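Local coordinates for protein L-lysine 6-oxidase (Marinomonas mediterranea, PDB 3WEU) that oxidises the epsilon-amino group of free L-lysine with a cysteine tryptophylquinone cofactor, releasing ammonium and the hydrogen peroxide that makes it antibacterial, at residues A[591-596]-A[600-605]; A[626-631]-A[653-658]; A[324-329]-A[414-419]; A[277-282]-A[406-411]. All blocks are in the same frame, centred on the assembly; numbering follows the deposited sequence.

Read from the N terminus, the chain first lays down 277-282 and then the loop 324-329; both are met later by helix 407-418. The first turn of that helix meets 277-282 in contact 4, closing a loop of 123 residues, and its last turn meets 324-329 in contact 3, closing one of 84. The two loops cross, the centres of contacts 3 and 4 lying about 18 Å apart. Contact 1 then closes locally around helix 596-602, and contact 2 follows in series, joining the turn after helix 619-625 to the residues leading into strand 656-661. Contacts 1 and 2 touch through His603 with Phe657 and His601 with Glu653, and contact 4 lies across the chain's centre from both.

Contact 1: A[591-596]-A[600-605]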
loop_
_atom_site.group_PDB
_atom_site.type_symbol
_atom_site.label_atom_id
_atom_site.label_comp_id
_atom_site.label_asym_id
_atom_site.label_seq_id
_atom_site.Cartn_x
_atom_site.Cartn_y
_atom_site.Cartn_z
ATOM N N THR A 591 22.301 -20.085 17.873
ATOM C CA THR A 591 23.044 -20.147 16.677
ATOM C C THR A 591 23.947 -21.352 16.708
ATOM O O THR A 591 24.533 -21.700 17.738
ATOM C CB THR A 591 23.921 -18.899 16.460
ATOM O OG1 THR A 591 24.662 -18.688 17.674
ATOM C CG2 THR A 591 23.081 -17.722 16.179
ATOM N N GLY A 592 24.122 -21.924 15.529
ATOM C CA GLY A 592 24.795 -23.214 15.345
ATOM C C GLY A 592 26.062 -23.304 14.453
ATOM O O GLY A 592 26.629 -24.385 14.311
ATOM N N GLU A 593 26.434 -22.232 13.739
ATOM C CA GLU A 593 27.574 -22.331 12.788
ATOM C C GLU A 593 28.863 -22.330 13.626
ATOM O O GLU A 593 29.138 -21.380 14.310
ATOM C CB GLU A 593 27.536 -21.143 11.824
ATOM C CG GLU A 593 26.224 -21.098 11.002
ATOM C CD GLU A 593 26.038 -22.214 10.016
ATOM O OE1 GLU A 593 27.051 -22.927 9.713
ATOM O OE2 GLU A 593 24.884 -22.410 9.561
ATOM N N LEU A 594 29.637 -23.402 13.524
ATOM C CA LEU A 594 30.838 -23.614 14.273
ATOM C C LEU A 594 32.081 -23.432 13.404
ATOM O O LEU A 594 33.155 -23.530 13.895
ATOM C CB LEU A 594 30.832 -25.044 14.785
ATOM C CG LEU A 594 29.712 -25.384 15.771
ATOM C CD1 LEU A 594 29.845 -26.852 16.199
ATOM C CD2 LEU A 594 29.850 -24.508 16.963
ATOM N N ASP A 595 31.902 -23.102 12.130
ATOM C CA ASP A 595 33.071 -22.841 11.244
ATOM C C ASP A 595 33.024 -21.404 10.723
ATOM O O ASP A 595 31.998 -20.747 10.736
ATOM C CB ASP A 595 33.132 -23.878 10.139
ATOM C CG ASP A 595 33.659 -25.244 10.677
ATOM O OD1 ASP A 595 34.793 -25.266 11.226
ATOM O OD2 ASP A 595 32.958 -26.278 10.624
ATOM N N THR A 596 34.179 -20.896 10.366
ATOM C CA THR A 596 34.305 -19.501 10.037
ATOM C C THR A 596 33.372 -19.073 8.945
ATOM O O THR A 596 32.707 -18.037 9.050
ATOM C CB THR A 596 35.714 -19.231 9.599
ATOM O OG1 THR A 596 36.560 -19.423 10.706
ATOM C CG2 THR A 596 35.851 -17.829 9.189
ATOM N N LEU A 600 30.675 -16.026 9.323
ATOM C CA LEU A 600 30.710 -14.782 8.524
ATOM C C LEU A 600 29.396 -14.544 7.824
ATOM O O LEU A 600 28.901 -13.444 7.828
ATOM C CB LEU A 600 31.856 -14.826 7.507
ATOM C CG LEU A 600 33.247 -14.842 8.119
ATOM C CD1 LEU A 600 34.244 -15.027 6.978
ATOM C CD2 LEU A 600 33.581 -13.571 8.928
ATOM N N HIS A 601 28.798 -15.593 7.278
ATOM C CA HIS A 601 27.547 -15.390 6.534
ATOM C C HIS A 601 26.360 -15.180 7.457
ATOM O O HIS A 601 25.397 -14.516 7.075
ATOM C CB HIS A 601 27.243 -16.569 5.659
ATOM C CG HIS A 601 28.036 -16.549 4.406
ATOM N ND1 HIS A 601 27.909 -15.537 3.478
ATOM C CD2 HIS A 601 29.037 -17.354 3.972
ATOM C CE1 HIS A 601 28.823 -15.710 2.534
ATOM N NE2 HIS A 601 29.514 -16.806 2.811
ATOM N N SER A 602 26.415 -15.761 8.657
ATOM C CA SER A 602 25.275 -15.584 9.590
ATOM C C SER A 602 25.501 -14.341 10.478
ATOM O O SER A 602 24.566 -13.867 11.117
ATOM C CB SER A 602 25.130 -16.872 10.423
ATOM O OG SER A 602 26.138 -16.885 11.359
ATOM N N HIS A 603 26.711 -13.811 10.503
ATOM C CA HIS A 603 27.126 -12.628 11.294
ATOM C C HIS A 603 27.046 -12.840 12.781
ATOM O O HIS A 603 26.967 -11.893 13.528
ATOM C CB HIS A 603 26.265 -11.406 10.936
ATOM C CG HIS A 603 26.241 -11.156 9.479
ATOM N ND1 HIS A 603 27.268 -10.523 8.837
ATOM C CD2 HIS A 603 25.413 -11.598 8.523
ATOM C CE1 HIS A 603 27.043 -10.511 7.541
ATOM N NE2 HIS A 603 25.917 -11.150 7.322
ATOM N N LEU A 604 27.046 -14.085 13.215
ATOM C CA LEU A 604 26.940 -14.336 14.616
ATOM C C LEU A 604 27.894 -15.429 15.049
ATOM O O LEU A 604 28.085 -16.411 14.325
ATOM C CB LEU A 604 25.509 -14.808 14.949
ATOM C CG LEU A 604 24.400 -13.738 14.783
ATOM C CD1 LEU A 604 23.013 -14.424 14.797
ATOM C CD2 LEU A 604 24.569 -12.652 15.836
ATOM N N PRO A 605 28.360 -15.335 16.281
ATOM C CA PRO A 605 29.105 -16.456 16.916
ATOM C C PRO A 605 28.159 -17.567 17.271
ATOM O O PRO A 605 26.950 -17.329 17.362
ATOM C CB PRO A 605 29.681 -15.841 18.153
ATOM C CG PRO A 605 28.659 -14.742 18.538
ATOM C CD PRO A 605 28.111 -14.234 17.231
HETATM O O HOH W 1 27.077 -19.056 14.550
#
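Thr591 reaches Pro605 and Leu604 with its two branches. Thr591 CB stands 3.5 Å from Pro605 O. Thr591 OG1, set between the backbone N and the carbonyl carbon (chi1 50°), donates to Pro605 O at 2.7 Å, in the carbonyl plane and on a lone pair; Gln608 N also bonds to this hydroxyl. The other branch, Thr591 CG2, packs against Leu604 CD1 at 3.6 Å, the side chains crossing at about a right angle. At the other end, Leu600 N bonds to Thr596 O (2.9 Å, 162° at the hydrogen) within helix 596-602, and the two side chains lie side by side, Thr596 CG2 3.9 Å from Leu600 CD1. A water donates to both Glu593 O (3.1 Å) and Leu604 O (2.8 Å). Glu593 turns its carboxylate to His652, and Gln557 of the second subunit packs on Thr596 and Leu600. The Thr591 hydroxyl and the water thus tie the chain before the helix to the chain after it, giving Pro605 O and Leu604 O a donor each.

Contact 2: A[626-631]-A[653-658]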
loop_
_atom_site.group_PDB
_atom_site.type_symbol
_atom_site.label_atom_id
_atom_site.label_comp_id
_atom_site.label_asym_id
_atom_site.label_seq_id
_atom_site.Cartn_x
_atom_site.Cartn_y
_atom_site.Cartn_z
ATOM N N TRP A 626 9.992 -18.843 3.572
ATOM C CA TRP A 626 9.828 -19.874 4.626
ATOM C C TRP A 626 10.968 -20.905 4.575
ATOM O O TRP A 626 11.474 -21.358 5.612
ATOM C CB TRP A 626 8.432 -20.496 4.561
ATOM C CG TRP A 626 8.112 -21.055 3.227
ATOM C CD1 TRP A 626 7.673 -20.347 2.148
ATOM C CD2 TRP A 626 8.313 -22.404 2.769
ATOM N NE1 TRP A 626 7.565 -21.175 1.048
ATOM C CE2 TRP A 626 7.931 -22.442 1.407
ATOM C CE3 TRP A 626 8.783 -23.585 3.370
ATOM C CZ2 TRP A 626 8.019 -23.604 0.628
ATOM C CZ3 TRP A 626 8.813 -24.741 2.622
ATOM C CH2 TRP A 626 8.473 -24.745 1.237
ATOM N N SER A 627 11.348 -21.316 3.368
ATOM C CA SER A 627 12.261 -22.396 3.212
ATOM C C SER A 627 13.658 -22.048 3.560
ATOM O O SER A 627 14.527 -22.950 3.599
ATOM C CB SER A 627 12.206 -23.051 1.820
ATOM O OG SER A 627 12.685 -22.198 0.812
ATOM N N ALA A 628 13.922 -20.765 3.825
ATOM C CA ALA A 628 15.250 -20.337 4.187
ATOM C C ALA A 628 15.555 -20.604 5.665
ATOM O O ALA A 628 16.718 -20.557 6.079
ATOM C CB ALA A 628 15.404 -18.861 3.933
ATOM N N LEU A 629 14.524 -20.887 6.441
ATOM C CA LEU A 629 14.686 -20.987 7.923
ATOM C C LEU A 629 15.369 -22.247 8.354
ATOM O O LEU A 629 15.466 -23.226 7.608
ATOM C CB LEU A 629 13.364 -20.839 8.670
ATOM C CG LEU A 629 12.719 -19.473 8.407
ATOM C CD1 LEU A 629 11.237 -19.405 8.742
ATOM C CD2 LEU A 629 13.420 -18.372 9.169
ATOM N N ALA A 630 15.918 -22.202 9.564
ATOM C CA ALA A 630 16.714 -23.277 10.084
ATOM C C ALA A 630 15.863 -24.442 10.565
ATOM O O ALA A 630 14.695 -24.281 10.959
ATOM C CB ALA A 630 17.504 -22.777 11.268
ATOM N N PHE A 631 16.501 -25.592 10.643
ATOM C CA PHE A 631 15.966 -26.716 11.386
ATOM C C PHE A 631 16.714 -26.784 12.691
ATOM O O PHE A 631 17.980 -26.838 12.720
ATOM C CB PHE A 631 16.197 -28.012 10.628
ATOM C CG PHE A 631 15.256 -28.185 9.483
ATOM C CD1 PHE A 631 15.438 -27.464 8.309
ATOM C CD2 PHE A 631 14.091 -28.932 9.633
ATOM C CE1 PHE A 631 14.508 -27.549 7.272
ATOM C CE2 PHE A 631 13.157 -29.040 8.595
ATOM C CZ PHE A 631 13.388 -28.351 7.402
ATOM N N GLU A 653 22.744 -16.997 3.294
ATOM C CA GLU A 653 23.075 -16.151 2.141
ATOM C C GLU A 653 21.924 -15.306 1.621
ATOM O O GLU A 653 22.155 -14.284 0.978
ATOM C CB GLU A 653 23.709 -16.995 1.029
ATOM C CG GLU A 653 25.126 -17.390 1.456
ATOM C CD GLU A 653 26.045 -17.899 0.296
ATOM O OE1 GLU A 653 25.548 -18.358 -0.759
ATOM O OE2 GLU A 653 27.289 -17.853 0.430
ATOM N N LEU A 654 20.697 -15.718 1.926
ATOM C CA LEU A 654 19.522 -14.933 1.617
ATOM C C LEU A 654 19.466 -13.574 2.284
ATOM O O LEU A 654 18.870 -12.622 1.764
ATOM C CB LEU A 654 18.272 -15.728 1.966
ATOM C CG LEU A 654 16.963 -14.982 1.697
ATOM C CD1 LEU A 654 16.775 -14.758 0.206
ATOM C CD2 LEU A 654 15.812 -15.786 2.240
ATOM N N PHE A 655 20.016 -13.481 3.475
ATOM C CA PHE A 655 19.740 -12.355 4.336
ATOM C C PHE A 655 20.871 -11.345 4.216
ATOM O O PHE A 655 22.019 -11.715 4.051
ATOM C CB PHE A 655 19.583 -12.841 5.785
ATOM C CG PHE A 655 18.460 -13.778 5.983
ATOM C CD1 PHE A 655 17.185 -13.280 6.150
ATOM C CD2 PHE A 655 18.643 -15.137 6.009
ATOM C CE1 PHE A 655 16.118 -14.124 6.316
ATOM C CE2 PHE A 655 17.586 -16.000 6.107
ATOM C CZ PHE A 655 16.311 -15.491 6.335
ATOM N N ASP A 656 20.548 -10.083 4.257
ATOM C CA ASP A 656 21.505 -9.059 4.489
ATOM C C ASP A 656 21.522 -8.711 5.941
ATOM O O ASP A 656 20.622 -9.118 6.720
ATOM C CB ASP A 656 21.082 -7.799 3.745
ATOM C CG ASP A 656 21.620 -7.704 2.375
ATOM O OD1 ASP A 656 21.824 -8.777 1.680
ATOM O OD2 ASP A 656 21.740 -6.508 2.007
ATOM N N PHE A 657 22.444 -7.839 6.294
ATOM C CA PHE A 657 22.675 -7.544 7.669
ATOM C C PHE A 657 23.183 -6.147 7.822
ATOM O O PHE A 657 24.034 -5.753 7.067
ATOM C CB PHE A 657 23.696 -8.532 8.177
ATOM C CG PHE A 657 24.196 -8.248 9.533
ATOM C CD1 PHE A 657 23.449 -8.630 10.624
ATOM C CD2 PHE A 657 25.443 -7.634 9.735
ATOM C CE1 PHE A 657 23.916 -8.425 11.933
ATOM C CE2 PHE A 657 25.890 -7.392 11.021
ATOM C CZ PHE A 657 25.115 -7.780 12.127
ATOM N N LYS A 658 22.721 -5.415 8.823
ATOM C CA LYS A 658 23.315 -4.134 9.141
ATOM C C LYS A 658 23.429 -4.029 10.591
ATOM O O LYS A 658 22.473 -4.400 11.342
ATOM C CB LYS A 658 22.424 -3.019 8.609
ATOM C CG LYS A 658 23.095 -1.636 8.598
ATOM C CD LYS A 658 22.402 -0.644 7.649
ATOM C CE LYS A 658 21.512 -1.360 6.616
ATOM N NZ LYS A 658 21.481 -0.700 5.293
#
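Ala628 presents a single methyl to two neighbouring side chains, Leu654 and Phe655, and this makes up the whole direct contact, which buries 111 Å² in all. The closer partner is Leu654, whose CD2 lies 3.5 Å from Ala628 CB. The leucine reaches it because CG is trans to the backbone nitrogen (chi1 179°) and the second torsion, 66° for CD1, leaves CD2 extended away from CA, toward the methyl. The same Leu654 CD2 sits 4.1 Å above the plane of the Phe655 ring, offset toward its rim, and thereby contacts the methyl and the ring together. Phe655 takes a different first torsion (chi1 -62°), which brings its CE2 to 4.2 Å from Ala628 CB; the methyl approaches that ring obliquely. Both Ala628 and Phe655 are buried, and every atom that meets across the segments is carbon, so the evidence is for purely apolar packing. Around it, the backbone of Ala628 bonds to that of Asn651, and Arg650 makes a cation-pi contact with Phe655. His625, in helix 619-625, touches Leu654. The 3-10 turn that carries Ala628 is closed by Leu629 N bonding to Trp626 O at 3.2 Å. The arrangement is a small hydrophobic contact between that turn, which follows helix 619-625, and the end of the 3-10 turn at 653-654, with Phe655 just beyond it, ahead of the antiparallel strand pair 656-661 and 675-680.

Contact 3: A[324-329]-A[414-419]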
loop_
_atom_site.group_PDB
_atom_site.type_symbol
_atom_site.label_atom_id
_atom_site.label_comp_id
_atom_site.label_asym_id
_atom_site.label_seq_id
_atom_site.Cartn_x
_atom_site.Cartn_y
_atom_site.Cartn_z
ATOM N N PHE A 324 13.197 -32.297 39.103
ATOM C CA PHE A 324 13.343 -33.369 40.102
ATOM C C PHE A 324 13.867 -32.774 41.431
ATOM O O PHE A 324 14.855 -33.206 42.062
ATOM C CB PHE A 324 14.204 -34.552 39.557
ATOM C CG PHE A 324 13.535 -35.346 38.441
ATOM C CD1 PHE A 324 13.575 -34.874 37.071
ATOM C CD2 PHE A 324 12.879 -36.556 38.733
ATOM C CE1 PHE A 324 12.943 -35.583 36.027
ATOM C CE2 PHE A 324 12.242 -37.264 37.685
ATOM C CZ PHE A 324 12.276 -36.767 36.348
ATOM N N GLN A 325 13.210 -31.702 41.828
ATOM C CA GLN A 325 13.594 -31.059 43.086
ATOM C C GLN A 325 13.097 -32.001 44.179
ATOM O O GLN A 325 13.603 -31.953 45.264
ATOM C CB GLN A 325 13.098 -29.593 43.184
ATOM C CG GLN A 325 11.623 -29.384 43.324
ATOM C CD GLN A 325 10.762 -29.660 42.066
ATOM O OE1 GLN A 325 10.928 -30.677 41.333
ATOM N NE2 GLN A 325 9.872 -28.762 41.816
ATOM N N PHE A 326 12.106 -32.841 43.866
ATOM C CA PHE A 326 11.717 -33.927 44.736
ATOM C C PHE A 326 11.543 -35.082 43.786
ATOM O O PHE A 326 11.619 -34.929 42.587
ATOM C CB PHE A 326 10.422 -33.657 45.555
ATOM C CG PHE A 326 9.182 -33.374 44.713
ATOM C CD1 PHE A 326 8.296 -34.394 44.367
ATOM C CD2 PHE A 326 8.890 -32.068 44.237
ATOM C CE1 PHE A 326 7.136 -34.121 43.568
ATOM C CE2 PHE A 326 7.756 -31.818 43.466
ATOM C CZ PHE A 326 6.856 -32.828 43.190
ATOM N N ASP A 327 11.327 -36.237 44.345
ATOM C CA ASP A 327 11.241 -37.435 43.602
ATOM C C ASP A 327 9.878 -37.678 42.966
ATOM O O ASP A 327 8.916 -38.039 43.661
ATOM C CB ASP A 327 11.619 -38.610 44.538
ATOM C CG ASP A 327 11.871 -39.906 43.751
ATOM O OD1 ASP A 327 11.614 -39.973 42.499
ATOM O OD2 ASP A 327 12.330 -40.869 44.398
ATOM N N TYR A 328 9.778 -37.499 41.644
ATOM C CA TYR A 328 8.510 -37.629 40.932
ATOM C C TYR A 328 8.003 -39.091 40.979
ATOM O O TYR A 328 6.804 -39.318 40.816
ATOM C CB TYR A 328 8.553 -37.063 39.470
ATOM C CG TYR A 328 8.958 -35.577 39.362
ATOM C CD1 TYR A 328 8.681 -34.636 40.386
ATOM C CD2 TYR A 328 9.732 -35.124 38.316
ATOM C CE1 TYR A 328 9.120 -33.300 40.283
ATOM C CE2 TYR A 328 10.135 -33.782 38.207
ATOM C CZ TYR A 328 9.843 -32.909 39.150
ATOM O OH TYR A 328 10.303 -31.654 38.984
ATOM N N ARG A 329 8.866 -40.079 41.262
ATOM C CA ARG A 329 8.469 -41.474 41.243
ATOM C C ARG A 329 8.029 -41.936 42.611
ATOM O O ARG A 329 7.503 -43.010 42.746
ATOM C CB ARG A 329 9.639 -42.356 40.739
ATOM C CG ARG A 329 9.928 -42.137 39.254
ATOM C CD ARG A 329 11.132 -42.987 38.719
ATOM N NE ARG A 329 11.341 -42.774 37.264
ATOM C CZ ARG A 329 12.035 -41.760 36.716
ATOM N NH1 ARG A 329 12.641 -40.837 37.458
ATOM N NH2 ARG A 329 12.088 -41.621 35.376
ATOM N N GLY A 414 -3.476 -35.943 37.843
ATOM C CA GLY A 414 -4.167 -35.909 39.127
ATOM C C GLY A 414 -4.096 -37.266 39.841
ATOM O O GLY A 414 -4.027 -37.298 41.069
ATOM N N GLN A 415 -4.129 -38.375 39.093
ATOM C CA GLN A 415 -3.948 -39.675 39.689
ATOM C C GLN A 415 -2.535 -39.798 40.258
ATOM O O GLN A 415 -2.329 -40.293 41.379
ATOM C CB GLN A 415 -4.232 -40.776 38.677
ATOM C CG GLN A 415 -5.676 -40.878 38.203
ATOM C CD GLN A 415 -6.652 -40.935 39.345
ATOM O OE1 GLN A 415 -7.130 -39.883 39.843
ATOM N NE2 GLN A 415 -6.984 -42.143 39.775
ATOM N N TRP A 416 -1.549 -39.346 39.516
ATOM C CA TRP A 416 -0.222 -39.248 40.020
ATOM C C TRP A 416 -0.149 -38.450 41.278
ATOM O O TRP A 416 0.460 -38.925 42.280
ATOM C CB TRP A 416 0.755 -38.723 38.933
ATOM C CG TRP A 416 2.100 -38.354 39.408
ATOM C CD1 TRP A 416 3.197 -39.181 39.562
ATOM C CD2 TRP A 416 2.566 -37.038 39.701
ATOM N NE1 TRP A 416 4.269 -38.464 39.995
ATOM C CE2 TRP A 416 3.908 -37.146 40.116
ATOM C CE3 TRP A 416 1.955 -35.797 39.745
ATOM C CZ2 TRP A 416 4.654 -36.050 40.465
ATOM C CZ3 TRP A 416 2.704 -34.696 40.150
ATOM C CH2 TRP A 416 4.028 -34.825 40.474
ATOM N N ALA A 417 -0.778 -37.278 41.288
ATOM C CA ALA A 417 -0.736 -36.417 42.461
ATOM C C ALA A 417 -1.343 -37.146 43.705
ATOM O O ALA A 417 -0.797 -37.070 44.840
ATOM C CB ALA A 417 -1.528 -35.178 42.193
ATOM N N GLU A 418 -2.461 -37.820 43.465
ATOM C CA GLU A 418 -3.064 -38.717 44.492
ATOM C C GLU A 418 -2.250 -39.899 44.961
ATOM O O GLU A 418 -2.589 -40.447 45.992
ATOM C CB GLU A 418 -4.425 -39.221 44.069
ATOM C CG GLU A 418 -5.419 -38.088 43.885
ATOM C CD GLU A 418 -5.901 -37.468 45.199
ATOM O OE1 GLU A 418 -5.567 -37.937 46.288
ATOM O OE2 GLU A 418 -6.632 -36.500 45.107
ATOM N N GLY A 419 -1.210 -40.318 44.245
ATOM C CA GLY A 419 -0.453 -41.490 44.632
ATOM C C GLY A 419 -0.986 -42.768 43.949
ATOM O O GLY A 419 -0.455 -43.842 44.164
#
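The CA atoms of Tyr328 and Trp416 come within 8.9 Å, bringing the irregular loop 324-329 against the last turn of helix 407-418. Trp416 spans that gap: with CG trans to its backbone nitrogen (chi1 169°), the indole projects toward the loop and NE1 donates to Tyr328 O. The bond from Trp416 NE1 to Tyr328 O is short and nearly straight, 2.8 Å with 170° at the hydrogen, and flat at both ends, since the donor lies in the carbonyl plane and the oxygen only 5° out of the indole plane. The benzo half of the indole adds apolar packing, with Trp416 CZ2 4.1 Å from Tyr328 CB and Trp416 CH2 4.4 Å from Phe326 CZ, at the edge of the phenylalanine ring. The helix ends here in a Schellman motif, in which Gly419 takes a positive phi and its N bonds to Trp416 O, while the loop contains an Asx turn from Asp327 OD1 to Arg329 N (3.0 Å). The phenol of Tyr328 is tied back into its own loop: Tyr328 OH donates to Gln325 OE1 at 2.6 Å, on a lone pair in the carbonyl plane, and accepts from Phe324 N at 3.0 Å. One face of the Phe326 ring receives Tyr328 CE1. Tyr342 of helix 336-344 meets the rings of both Tyr328 and Trp416 edge-to-face, and Ile299 and Ile303 of helix 295-308 touch Trp416 and Tyr328 respectively.

Contact 4: A[277-282]-A[406-411]; sequences PDMYDS and DATQLF. With EDO (1,2-ethanediol), chain O.
Met279 extends from its loop to Thr408 and Phe411, one turn apart on helix 407-418, and this is the tight part of the contact. With CG trans to the backbone nitrogen (chi1 -157°) and the second torsion also extended, the thioether reaches the helix before the chain bends at its terminal methyl. Met279 CG packs 3.6 Å from Phe411 CE2, the two side chains sliding past each other in opposite directions. Met279 SD lies 3.8 Å from Thr408 CG2 and 5.2 Å from the centroid of the Phe411 ring, well off the ring normal, as an oblique Met-aromatic contact. Thr408 divides its roles: CG2 meets the sulfur, whereas OG1 bonds to Asp267 and Tyr287. The latter tyrosine also stacks on Phe411 and meets Tyr280 edge-to-face.

The looser side begins at Tyr280, whose ring stays clear of 406-411. Tyr280 OH instead shares a 2.8 Å hydrogen bond with O2 of an ethanediol, probably from the crystallisation liquor, which lies at the ring edge and also bonds to Arg271. At the N-terminal end of the helix, Asp406 OD1 accepts from Gln409 N at 2.9 Å, and Gln409 OE1 accepts from Asp406 N at 3.1 Å. These reciprocal bonds form a capping box, the N-terminal cap of a helix whose first turn receives the methionine that leads into strand 280-281 of the antiparallel pair with 286-287.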
loop_
_atom_site.group_PDB
_atom_site.type_symbol
_atom_site.label_atom_id
_atom_site.label_comp_id
_atom_site.label_asym_id
_atom_site.label_seq_id
_atom_site.Cartn_x
_atom_site.Cartn_y
_atom_site.Cartn_z
ATOM N N PRO A 277 -11.866 -48.470 29.039
ATOM C CA PRO A 277 -12.994 -48.611 29.984
ATOM C C PRO A 277 -12.590 -48.487 31.413
ATOM O O PRO A 277 -13.355 -47.969 32.201
ATOM C CB PRO A 277 -13.504 -50.051 29.718
ATOM C CG PRO A 277 -13.133 -50.328 28.291
ATOM C CD PRO A 277 -11.765 -49.610 28.107
ATOM N N ASP A 278 -11.385 -48.930 31.762
ATOM C CA ASP A 278 -10.916 -48.760 33.148
ATOM C C ASP A 278 -10.673 -47.305 33.581
ATOM O O ASP A 278 -10.604 -47.019 34.772
ATOM C CB ASP A 278 -9.631 -49.556 33.391
ATOM C CG ASP A 278 -9.851 -51.072 33.397
ATOM O OD1 ASP A 278 -10.993 -51.519 33.519
ATOM O OD2 ASP A 278 -8.860 -51.796 33.205
ATOM N N MET A 279 -10.488 -46.398 32.628
ATOM C CA MET A 279 -10.136 -45.020 32.940
ATOM C C MET A 279 -11.340 -44.128 33.015
ATOM O O MET A 279 -11.342 -43.104 33.741
ATOM C CB MET A 279 -9.194 -44.454 31.852
ATOM C CG MET A 279 -8.398 -43.301 32.393
ATOM S SD MET A 279 -7.516 -42.348 31.139
ATOM C CE MET A 279 -6.405 -43.513 30.453
ATOM N N TYR A 280 -12.376 -44.485 32.265
ATOM C CA TYR A 280 -13.506 -43.574 32.127
ATOM C C TYR A 280 -14.784 -44.360 32.039
ATOM O O TYR A 280 -14.826 -45.342 31.342
ATOM C CB TYR A 280 -13.348 -42.790 30.834
ATOM C CG TYR A 280 -14.297 -41.687 30.591
ATOM C CD1 TYR A 280 -15.446 -41.909 29.793
ATOM C CD2 TYR A 280 -14.025 -40.393 31.046
ATOM C CE1 TYR A 280 -16.334 -40.918 29.531
ATOM C CE2 TYR A 280 -14.901 -39.373 30.759
ATOM C CZ TYR A 280 -16.057 -39.638 30.005
ATOM O OH TYR A 280 -16.956 -38.650 29.695
ATOM N N ASP A 281 -15.805 -43.872 32.724
ATOM C CA ASP A 281 -17.112 -44.559 32.784
ATOM C C ASP A 281 -18.036 -43.887 31.798
ATOM O O ASP A 281 -18.530 -42.800 32.044
ATOM C CB ASP A 281 -17.665 -44.392 34.180
ATOM C CG ASP A 281 -18.968 -45.140 34.391
ATOM O OD1 ASP A 281 -19.697 -45.389 33.426
ATOM O OD2 ASP A 281 -19.231 -45.466 35.561
ATOM N N SER A 282 -18.211 -44.496 30.638
ATOM C CA SER A 282 -18.967 -43.882 29.569
ATOM C C SER A 282 -20.452 -43.763 29.989
ATOM O O SER A 282 -21.110 -42.761 29.730
ATOM C CB SER A 282 -18.792 -44.710 28.283
ATOM O OG SER A 282 -17.385 -44.927 27.970
ATOM N N ASP A 406 -4.831 -31.485 27.975
ATOM C CA ASP A 406 -6.123 -32.040 27.639
ATOM C C ASP A 406 -6.681 -32.803 28.840
ATOM O O ASP A 406 -5.976 -33.054 29.788
ATOM C CB ASP A 406 -6.128 -32.833 26.295
ATOM C CG ASP A 406 -5.445 -34.168 26.327
ATOM O OD1 ASP A 406 -5.674 -34.938 27.290
ATOM O OD2 ASP A 406 -4.745 -34.535 25.290
ATOM N N ALA A 407 -7.959 -33.113 28.795
ATOM C CA ALA A 407 -8.656 -33.613 29.967
ATOM C C ALA A 407 -8.108 -34.956 30.425
ATOM O O ALA A 407 -7.995 -35.191 31.621
ATOM C CB ALA A 407 -10.149 -33.713 29.698
ATOM N N THR A 408 -7.634 -35.751 29.484
ATOM C CA THR A 408 -7.073 -37.070 29.824
ATOM C C THR A 408 -5.675 -36.962 30.415
ATOM O O THR A 408 -5.375 -37.556 31.467
ATOM C CB THR A 408 -7.210 -38.049 28.647
ATOM O OG1 THR A 408 -8.622 -38.155 28.342
ATOM C CG2 THR A 408 -6.577 -39.423 28.974
ATOM N N GLN A 409 -4.816 -36.105 29.801
ATOM C CA GLN A 409 -3.544 -35.866 30.414
ATOM C C GLN A 409 -3.713 -35.387 31.815
ATOM O O GLN A 409 -2.992 -35.778 32.712
ATOM C CB GLN A 409 -2.753 -34.845 29.612
ATOM C CG GLN A 409 -2.377 -35.279 28.232
ATOM C CD GLN A 409 -1.703 -34.150 27.451
ATOM O OE1 GLN A 409 -2.290 -33.053 27.280
ATOM N NE2 GLN A 409 -0.459 -34.377 27.049
ATOM N N LEU A 410 -4.634 -34.474 32.018
ATOM C CA LEU A 410 -4.731 -33.852 33.345
ATOM C C LEU A 410 -5.326 -34.829 34.368
ATOM O O LEU A 410 -4.882 -34.890 35.535
ATOM C CB LEU A 410 -5.542 -32.594 33.244
ATOM C CG LEU A 410 -5.708 -31.811 34.519
ATOM C CD1 LEU A 410 -4.393 -31.137 34.930
ATOM C CD2 LEU A 410 -6.815 -30.770 34.461
ATOM N N PHE A 411 -6.268 -35.659 33.922
ATOM C CA PHE A 411 -6.791 -36.703 34.794
ATOM C C PHE A 411 -5.637 -37.615 35.312
ATOM O O PHE A 411 -5.492 -37.907 36.490
ATOM C CB PHE A 411 -7.808 -37.570 34.059
ATOM C CG PHE A 411 -8.135 -38.799 34.812
ATOM C CD1 PHE A 411 -8.798 -38.687 36.013
ATOM C CD2 PHE A 411 -7.646 -40.012 34.418
ATOM C CE1 PHE A 411 -9.064 -39.805 36.786
ATOM C CE2 PHE A 411 -7.901 -41.132 35.170
ATOM C CZ PHE A 411 -8.602 -41.038 36.375
HETATM C C1 EDO O . -16.850 -34.400 28.450
HETATM O O1 EDO O . -16.449 -35.638 27.852
HETATM C C2 EDO O . -17.368 -34.879 29.778
HETATM O O2 EDO O . -16.494 -35.938 30.232
#